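Local coordinates for protein ALKF (Bacillus cereus, PDB 3ZBO) that is of unknown cellular function but is related to the HEAT-like repeat DNA glycosylases and has affinity for branched DNA structures such as, probably, Holliday junctions, at residues M7-M13 and L58-L62; E15-L19 and I48-I52. All blocks are in the same frame, centred on the assembly; numbering follows the deposited sequence.

Contact 1. Residues M7-M13 and L58-L62; sequences MDFKTVM and LAEEL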
ATOM      1  N   MET A   7      -8.684   3.439 -25.568  1.00 37.62           N
ATOM      2  CA  MET A   7      -7.234   3.306 -25.696  1.00 35.81           C
ATOM      3  C   MET A   7      -6.871   1.820 -25.646  1.00 33.07           C
ATOM      4  O   MET A   7      -7.402   1.092 -24.816  1.00 31.82           O
ATOM      5  CB  MET A   7      -6.587   4.064 -24.534  1.00 36.27           C
ATOM      6  CG  MET A   7      -6.221   5.457 -24.901  1.00 40.26           C
ATOM      7  SD  MET A   7      -4.814   5.959 -23.884  1.00 48.50           S
ATOM      8  CE  MET A   7      -3.436   5.134 -24.620  1.00 45.71           C
ATOM      9  N   ASP A   8      -6.021   1.351 -26.545  1.00 30.69           N
ATOM     10  CA  ASP A   8      -5.687  -0.046 -26.496  1.00 28.21           C
ATOM     11  C   ASP A   8      -4.365  -0.292 -25.746  1.00 25.70           C
ATOM     12  O   ASP A   8      -3.671   0.618 -25.385  1.00 25.88           O
ATOM     13  CB  ASP A   8      -5.757  -0.748 -27.863  1.00 29.42           C
ATOM     14  CG  ASP A   8      -4.828  -0.149 -28.867  1.00 33.13           C
ATOM     15  OD1 ASP A   8      -3.803   0.468 -28.430  1.00 35.77           O
ATOM     16  OD2 ASP A   8      -5.119  -0.278 -30.110  1.00 37.56           O
ATOM     17  N   PHE A   9      -4.205  -1.540 -25.382  1.00 22.07           N
ATOM     18  CA  PHE A   9      -3.010  -2.011 -24.669  1.00 21.21           C
ATOM     19  C   PHE A   9      -1.722  -1.514 -25.273  1.00 21.10           C
ATOM     20  O   PHE A   9      -0.846  -0.959 -24.550  1.00 19.78           O
ATOM     21  CB  PHE A   9      -3.017  -3.549 -24.618  1.00 20.00           C
ATOM     22  CG  PHE A   9      -1.780  -4.126 -24.046  1.00 21.06           C
ATOM     23  CD1 PHE A   9      -1.593  -4.168 -22.687  1.00 17.51           C
ATOM     24  CD2 PHE A   9      -0.753  -4.607 -24.897  1.00 21.03           C
ATOM     25  CE1 PHE A   9      -0.420  -4.719 -22.165  1.00 17.84           C
ATOM     26  CE2 PHE A   9       0.460  -5.125 -24.410  1.00 22.02           C
ATOM     27  CZ  PHE A   9       0.624  -5.172 -23.005  1.00 21.20           C
ATOM     28  N   LYS A  10      -1.557  -1.683 -26.594  1.00 22.77           N
ATOM     29  CA  LYS A  10      -0.267  -1.320 -27.208  1.00 23.96           C
ATOM     30  C   LYS A  10      -0.009   0.176 -27.079  1.00 24.30           C
ATOM     31  O   LYS A  10       1.149   0.620 -26.845  1.00 22.95           O
ATOM     32  CB  LYS A  10      -0.229  -1.666 -28.716  1.00 26.09           C
ATOM     33  CG  LYS A  10       0.618  -0.610 -29.536  1.00 35.58           C
ATOM     34  CD  LYS A  10      -0.078   0.016 -30.812  1.00 42.30           C
ATOM     35  CE  LYS A  10       0.977   0.738 -31.788  1.00 42.61           C
ATOM     36  NZ  LYS A  10       1.899  -0.189 -32.602  1.00 39.25           N
ATOM     37  N   THR A  11      -1.053   0.983 -27.212  1.00 22.43           N
ATOM     38  CA  THR A  11      -0.937   2.428 -27.118  1.00 24.03           C
ATOM     39  C   THR A  11      -0.598   2.865 -25.680  1.00 24.38           C
ATOM     40  O   THR A  11       0.278   3.724 -25.461  1.00 24.61           O
ATOM     41  CB  THR A  11      -2.223   3.109 -27.555  1.00 24.71           C
ATOM     42  OG1 THR A  11      -2.448   2.747 -28.924  1.00 29.32           O
ATOM     43  CG2 THR A  11      -2.150   4.633 -27.446  1.00 30.75           C
ATOM     44  N   VAL A  12      -1.228   2.254 -24.689  1.00 21.45           N
ATOM     45  CA  VAL A  12      -0.833   2.596 -23.315  1.00 20.99           C
ATOM     46  C   VAL A  12       0.589   2.248 -23.000  1.00 20.81           C
ATOM     47  O   VAL A  12       1.272   3.076 -22.334  1.00 19.89           O
ATOM     48  CB  VAL A  12      -1.765   1.856 -22.285  1.00 21.56           C
ATOM     49  CG1 VAL A  12      -1.296   2.109 -20.835  1.00 23.00           C
ATOM     50  CG2 VAL A  12      -3.273   2.295 -22.514  1.00 24.89           C
ATOM     51  N   MET A  13       1.026   1.066 -23.433  1.00 19.55           N
ATOM     52  CA  MET A  13       2.399   0.630 -23.217  1.00 18.18           C
ATOM     53  C   MET A  13       3.373   1.578 -23.923  1.00 20.22           C
ATOM     54  O   MET A  13       4.428   1.954 -23.367  1.00 20.42           O
ATOM     55  CB  MET A  13       2.615  -0.785 -23.650  1.00 18.51           C
ATOM     56  CG  MET A  13       1.884  -1.884 -22.823  1.00 19.35           C
ATOM     57  SD  MET A  13       2.412  -1.797 -21.064  1.00 18.79           S
ATOM     58  CE  MET A  13       4.063  -2.446 -21.133  1.00 24.98           C
ATOM     59  N   LEU A  58      -8.453  -3.732 -19.646  1.00 15.34           N
ATOM     60  CA  LEU A  58      -7.166  -3.174 -19.967  1.00 14.96           C
ATOM     61  C   LEU A  58      -6.283  -3.271 -18.690  1.00 13.22           C
ATOM     62  O   LEU A  58      -5.077  -3.626 -18.857  1.00 14.24           O
ATOM     63  CB  LEU A  58      -7.337  -1.698 -20.284  1.00 15.21           C
ATOM     64  CG  LEU A  58      -6.071  -0.965 -20.664  1.00 17.51           C
ATOM     65  CD1 LEU A  58      -5.177  -1.653 -21.731  1.00 21.19           C
ATOM     66  CD2 LEU A  58      -6.467   0.476 -21.160  1.00 19.06           C
ATOM     67  N   ALA A  59      -6.885  -3.094 -17.514  1.00 14.24           N
ATOM     68  CA  ALA A  59      -6.090  -3.207 -16.278  1.00 13.75           C
ATOM     69  C   ALA A  59      -5.520  -4.614 -16.188  1.00 12.98           C
ATOM     70  O   ALA A  59      -4.294  -4.767 -15.824  1.00 14.44           O
ATOM     71  CB  ALA A  59      -6.954  -2.927 -14.968  1.00 14.57           C
ATOM     72  N   GLU A  60      -6.327  -5.589 -16.550  1.00 13.24           N
ATOM     73  CA  GLU A  60      -5.815  -6.967 -16.485  1.00 13.23           C
ATOM     74  C   GLU A  60      -4.674  -7.205 -17.409  1.00 14.42           C
ATOM     75  O   GLU A  60      -3.674  -7.894 -17.029  1.00 15.00           O
ATOM     76  CB  GLU A  60      -6.899  -8.032 -16.702  1.00 13.21           C
ATOM     77  CG  GLU A  60      -7.928  -8.046 -15.620  1.00 16.71           C
ATOM     78  CD  GLU A  60      -7.493  -8.632 -14.270  1.00 18.44           C
ATOM     79  OE1 GLU A  60      -6.491  -9.338 -14.266  1.00 17.66           O
ATOM     80  OE2 GLU A  60      -8.172  -8.448 -13.297  1.00 19.20           O
ATOM     81  N   GLU A  61      -4.783  -6.707 -18.661  1.00 13.28           N
ATOM     82  CA  GLU A  61      -3.666  -6.899 -19.560  1.00 15.14           C
ATOM     83  C   GLU A  61      -2.386  -6.165 -19.114  1.00 12.92           C
ATOM     84  O   GLU A  61      -1.284  -6.734 -19.287  1.00 14.65           O
ATOM     85  CB  GLU A  61      -4.043  -6.419 -20.978  1.00 15.23           C
ATOM     86  CG  GLU A  61      -5.150  -7.224 -21.589  1.00 18.16           C
ATOM     87  CD  GLU A  61      -5.254  -6.977 -23.125  1.00 22.23           C
ATOM     88  OE1 GLU A  61      -4.229  -6.828 -23.856  1.00 21.69           O
ATOM     89  OE2 GLU A  61      -6.425  -7.007 -23.608  1.00 22.75           O
ATOM     90  N   LEU A  62      -2.575  -4.978 -18.578  1.00 12.95           N
ATOM     91  CA  LEU A  62      -1.413  -4.186 -18.112  1.00 12.57           C
ATOM     92  C   LEU A  62      -0.815  -4.902 -16.908  1.00 14.33           C
ATOM     93  O   LEU A  62       0.452  -5.010 -16.836  1.00 13.77           O
ATOM     94  CB  LEU A  62      -1.843  -2.773 -17.741  1.00 14.55           C
ATOM     95  CG  LEU A  62      -2.249  -1.981 -18.967  1.00 13.15           C
ATOM     96  CD1 LEU A  62      -2.870  -0.718 -18.472  1.00 16.52           C
ATOM     97  CD2 LEU A  62      -1.047  -1.653 -19.814  1.00 16.70           C
TER
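Phe9 and Leu58 bring the two helices together where their backbones come nearest, and Leu58 CD1 lies 3.7 Å from Phe9 CA and also at the ring edge, near its plane. The axes of helices 9-13 and 58-62 approach to 10.6 Å and are inclined at 57°. Followed outward, the Phe9 side chain meets helix 58-62 at nearly every step. Its CB has Glu61 OE1 at 3.6 Å and Leu58 CD1 a little farther off; CG is still beside the carboxylate oxygen; CD1 touches both Glu61 CB and Leu62 CD2, and CE1 ends near the backbone carbonyl of Glu61. With CG anti to the backbone N (chi1 174°), the ring leans across the gap, its plane 29° from that of the Glu61 carboxylate. Met13 CG covers one face of the ring toward its rim, while Met13 SD touches Leu62 CD2 at 3.7 Å. Val12 divides its two methyls between the leucines: CG2 meets Leu58 CD2 tip to tip at 3.9 Å, and CG1 packs against Leu62, whose side chain crosses it at about a right angle. Asp8 is the N-cap of the first helix, its OD1 accepting from both Thr11 N and Thr11 OG1, the latter at 2.7 Å. Apart from the Glu61 oxygens near Phe9 and Met7 O near Leu58, the interface is apolar. Helix 68-77 packs against Leu58, Leu62 and Met13, and helix 46-52 touches Met7 and Val12, so the start of helix 9-19 rests on a three-helix surface, consistent with kinship to HEAT-like repeat glycosylases.

Contact 2. Residues E15-L19 and I48-I52; sequences ELEAL and IAKKI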
ATOM      1  N   GLU A  15       2.848   4.846 -24.541  1.00 21.09           N
ATOM      2  CA  GLU A  15       2.784   6.131 -23.827  1.00 22.75           C
ATOM      3  C   GLU A  15       3.562   6.026 -22.499  1.00 23.82           C
ATOM      4  O   GLU A  15       4.280   6.962 -22.098  1.00 22.82           O
ATOM      5  CB  GLU A  15       1.359   6.588 -23.611  1.00 25.22           C
ATOM      6  CG  GLU A  15       0.567   6.707 -24.959  1.00 30.47           C
ATOM      7  CD  GLU A  15      -0.606   7.687 -24.921  1.00 38.99           C
ATOM      8  OE1 GLU A  15      -0.984   8.155 -23.811  1.00 42.86           O
ATOM      9  OE2 GLU A  15      -1.154   7.988 -26.036  1.00 42.95           O
ATOM     10  N   LEU A  16       3.427   4.893 -21.804  1.00 21.29           N
ATOM     11  CA  LEU A  16       4.162   4.750 -20.544  1.00 20.62           C
ATOM     12  C   LEU A  16       5.671   4.671 -20.760  1.00 21.34           C
ATOM     13  O   LEU A  16       6.452   5.284 -20.047  1.00 20.57           O
ATOM     14  CB  LEU A  16       3.673   3.485 -19.803  1.00 20.54           C
ATOM     15  CG  LEU A  16       2.267   3.551 -19.217  1.00 20.14           C
ATOM     16  CD1 LEU A  16       1.998   2.206 -18.508  1.00 20.11           C
ATOM     17  CD2 LEU A  16       2.088   4.663 -18.239  1.00 21.59           C
ATOM     18  N   GLU A  17       6.095   3.970 -21.778  1.00 20.10           N
ATOM     19  CA  GLU A  17       7.533   3.849 -22.104  1.00 20.88           C
ATOM     20  C   GLU A  17       8.051   5.228 -22.421  1.00 22.30           C
ATOM     21  O   GLU A  17       9.135   5.587 -21.969  1.00 23.91           O
ATOM     22  CB  GLU A  17       7.705   2.913 -23.287  1.00 21.96           C
ATOM     23  CG  GLU A  17       9.139   2.746 -23.645  1.00 25.98           C
ATOM     24  CD  GLU A  17       9.403   1.484 -24.449  1.00 32.39           C
ATOM     25  OE1 GLU A  17       8.506   1.034 -25.165  1.00 38.67           O
ATOM     26  OE2 GLU A  17      10.528   0.961 -24.348  1.00 44.95           O
ATOM     27  N   ALA A  18       7.239   6.041 -23.111  1.00 22.08           N
ATOM     28  CA  ALA A  18       7.727   7.401 -23.443  1.00 22.53           C
ATOM     29  C   ALA A  18       7.890   8.288 -22.251  1.00 23.37           C
ATOM     30  O   ALA A  18       8.702   9.249 -22.338  1.00 25.21           O
ATOM     31  CB  ALA A  18       6.766   8.088 -24.437  1.00 22.93           C
ATOM     32  N   LEU A  19       7.098   8.051 -21.176  1.00 21.88           N
ATOM     33  CA  LEU A  19       7.198   8.811 -19.947  1.00 22.20           C
ATOM     34  C   LEU A  19       8.321   8.307 -19.022  1.00 20.60           C
ATOM     35  O   LEU A  19       8.670   9.001 -18.020  1.00 23.42           O
ATOM     36  CB  LEU A  19       5.884   8.808 -19.158  1.00 21.66           C
ATOM     37  CG  LEU A  19       4.682   9.436 -19.903  1.00 21.73           C
ATOM     38  CD1 LEU A  19       3.309   9.024 -19.295  1.00 25.71           C
ATOM     39  CD2 LEU A  19       4.858  10.983 -19.934  1.00 26.95           C
ATOM     40  N   ILE A  48      -3.167  10.322 -18.925  1.00 24.00           N
ATOM     41  CA  ILE A  48      -3.624   9.030 -19.518  1.00 23.35           C
ATOM     42  C   ILE A  48      -4.797   8.428 -18.715  1.00 23.16           C
ATOM     43  O   ILE A  48      -5.739   7.896 -19.294  1.00 23.32           O
ATOM     44  CB  ILE A  48      -2.493   7.967 -19.567  1.00 23.82           C
ATOM     45  CG1 ILE A  48      -1.135   8.499 -20.030  1.00 31.15           C
ATOM     46  CG2 ILE A  48      -2.949   6.768 -20.413  1.00 24.17           C
ATOM     47  CD1 ILE A  48      -0.092   7.425 -20.186  1.00 33.77           C
ATOM     48  N   ALA A  49      -4.744   8.541 -17.386  1.00 22.67           N
ATOM     49  CA  ALA A  49      -5.750   7.962 -16.531  1.00 24.12           C
ATOM     50  C   ALA A  49      -7.094   8.728 -16.756  1.00 25.88           C
ATOM     51  O   ALA A  49      -8.176   8.121 -16.731  1.00 26.89           O
ATOM     52  CB  ALA A  49      -5.321   8.092 -15.067  1.00 24.81           C
ATOM     53  N   LYS A  50      -7.011  10.056 -16.912  1.00 28.22           N
ATOM     54  CA  LYS A  50      -8.233  10.859 -17.139  1.00 31.61           C
ATOM     55  C   LYS A  50      -8.906  10.429 -18.462  1.00 30.10           C
ATOM     56  O   LYS A  50     -10.178  10.393 -18.541  1.00 31.59           O
ATOM     57  CB  LYS A  50      -7.929  12.382 -17.117  1.00 33.07           C
ATOM     58  CG  LYS A  50      -9.249  13.231 -17.306  1.00 40.25           C
ATOM     59  CD  LYS A  50      -8.997  14.761 -17.587  1.00 45.30           C
ATOM     60  CE  LYS A  50      -9.767  15.269 -18.861  1.00 46.77           C
ATOM     61  NZ  LYS A  50     -11.204  15.604 -18.671  1.00 51.20           N
ATOM     62  N   LYS A  51      -8.115  10.047 -19.457  1.00 30.06           N
ATOM     63  CA  LYS A  51      -8.690   9.572 -20.740  1.00 31.34           C
ATOM     64  C   LYS A  51      -9.442   8.223 -20.531  1.00 30.39           C
ATOM     65  O   LYS A  51     -10.555   7.961 -21.047  1.00 31.30           O
ATOM     66  CB  LYS A  51      -7.638   9.399 -21.860  1.00 30.89           C
ATOM     67  CG  LYS A  51      -6.918  10.680 -22.412  1.00 37.30           C
ATOM     68  CD  LYS A  51      -6.111  10.365 -23.717  1.00 40.26           C
ATOM     69  CE  LYS A  51      -4.630  10.903 -23.773  1.00 45.23           C
ATOM     70  NZ  LYS A  51      -3.597   9.808 -23.464  1.00 42.38           N
ATOM     71  N   ILE A  52      -8.841   7.348 -19.735  1.00 27.50           N
ATOM     72  CA  ILE A  52      -9.329   5.970 -19.692  1.00 26.54           C
ATOM     73  C   ILE A  52     -10.448   5.741 -18.692  1.00 26.06           C
ATOM     74  O   ILE A  52     -11.369   4.962 -18.963  1.00 27.25           O
ATOM     75  CB  ILE A  52      -8.120   5.011 -19.422  1.00 25.97           C
ATOM     76  CG1 ILE A  52      -7.193   5.038 -20.622  1.00 28.39           C
ATOM     77  CG2 ILE A  52      -8.670   3.583 -19.044  1.00 25.36           C
ATOM     78  CD1 ILE A  52      -5.822   4.392 -20.321  1.00 24.03           C
TER
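Helices 15-19 and 48-52 run nearly antiparallel, at 165°, with their axes 13.5 Å apart at closest approach and Glu15 and Ile48 nearest in the backbone, 8.2 Å between their CA atoms. At that spacing the gap is bridged by long side chains, and Ile48 is the central one. Its CD1 methyl reaches in among three residues of the facing helix: Glu15 CB lies 3.8 Å from it, Leu19 CD1 meets it tip to tip at 3.9 Å, and Leu16 CD2 comes in obliquely at a similar distance. Ile48 CG1 is anti to the carbonyl carbon, and the branch then runs on extended (chi2 -175°), which carries CD1 to this meeting point. Glu15 and Ile48 run alongside each other, pointing opposite ways, with OE1 3.8 Å from Ile48 CG1, so that OE1 points at the aliphatic branch. The same oxygen also forms a salt bridge with Lys51, OE1 to NZ 3.1 Å, whereas Glu15 OE2 stands 4.0 Å from that NZ. The two chains reach their meeting point differently: Glu15 is extended beyond CG, while Lys51 bends at its last two torsions to bring its ammonium group round to the carboxylate. Lys51 is exposed and Glu15 partly so; the pairing lies at the margin of the contact, beside the hydrocarbon cluster around Ile48, and would be expected to be tempered by solvent. Such antiparallel helix packing is consistent with a HEAT-like helical fold. Phe73 of helix 68-77 packs against Ile48, and Phe38, from the connection between helices 22-30 and 46-52, touches Leu16. Val40 of the same connection lies against Leu19, so helix 68-77 and this long connection both line the contact.

Overall arrangement
From the N terminus, helix 9-19 supplies one side of both contacts: its beginning is used in contact 1 and its end in contact 2. The chain then passes through helix 22-30 and a long connection before helix 46-52 returns to the end of helix 9-19, closing contact 2. Helix 56-63 follows directly and closes contact 1 on the beginning of that helix, so the smaller loop is nested within the larger. The contact centres lie about 10 Å apart, and Met7 of contact 1 touches Glu15, Ile48 and Ile52 of contact 2. Together they tie the N-terminal helix to two successive helices of a helical array probably of the HEAT-like kind.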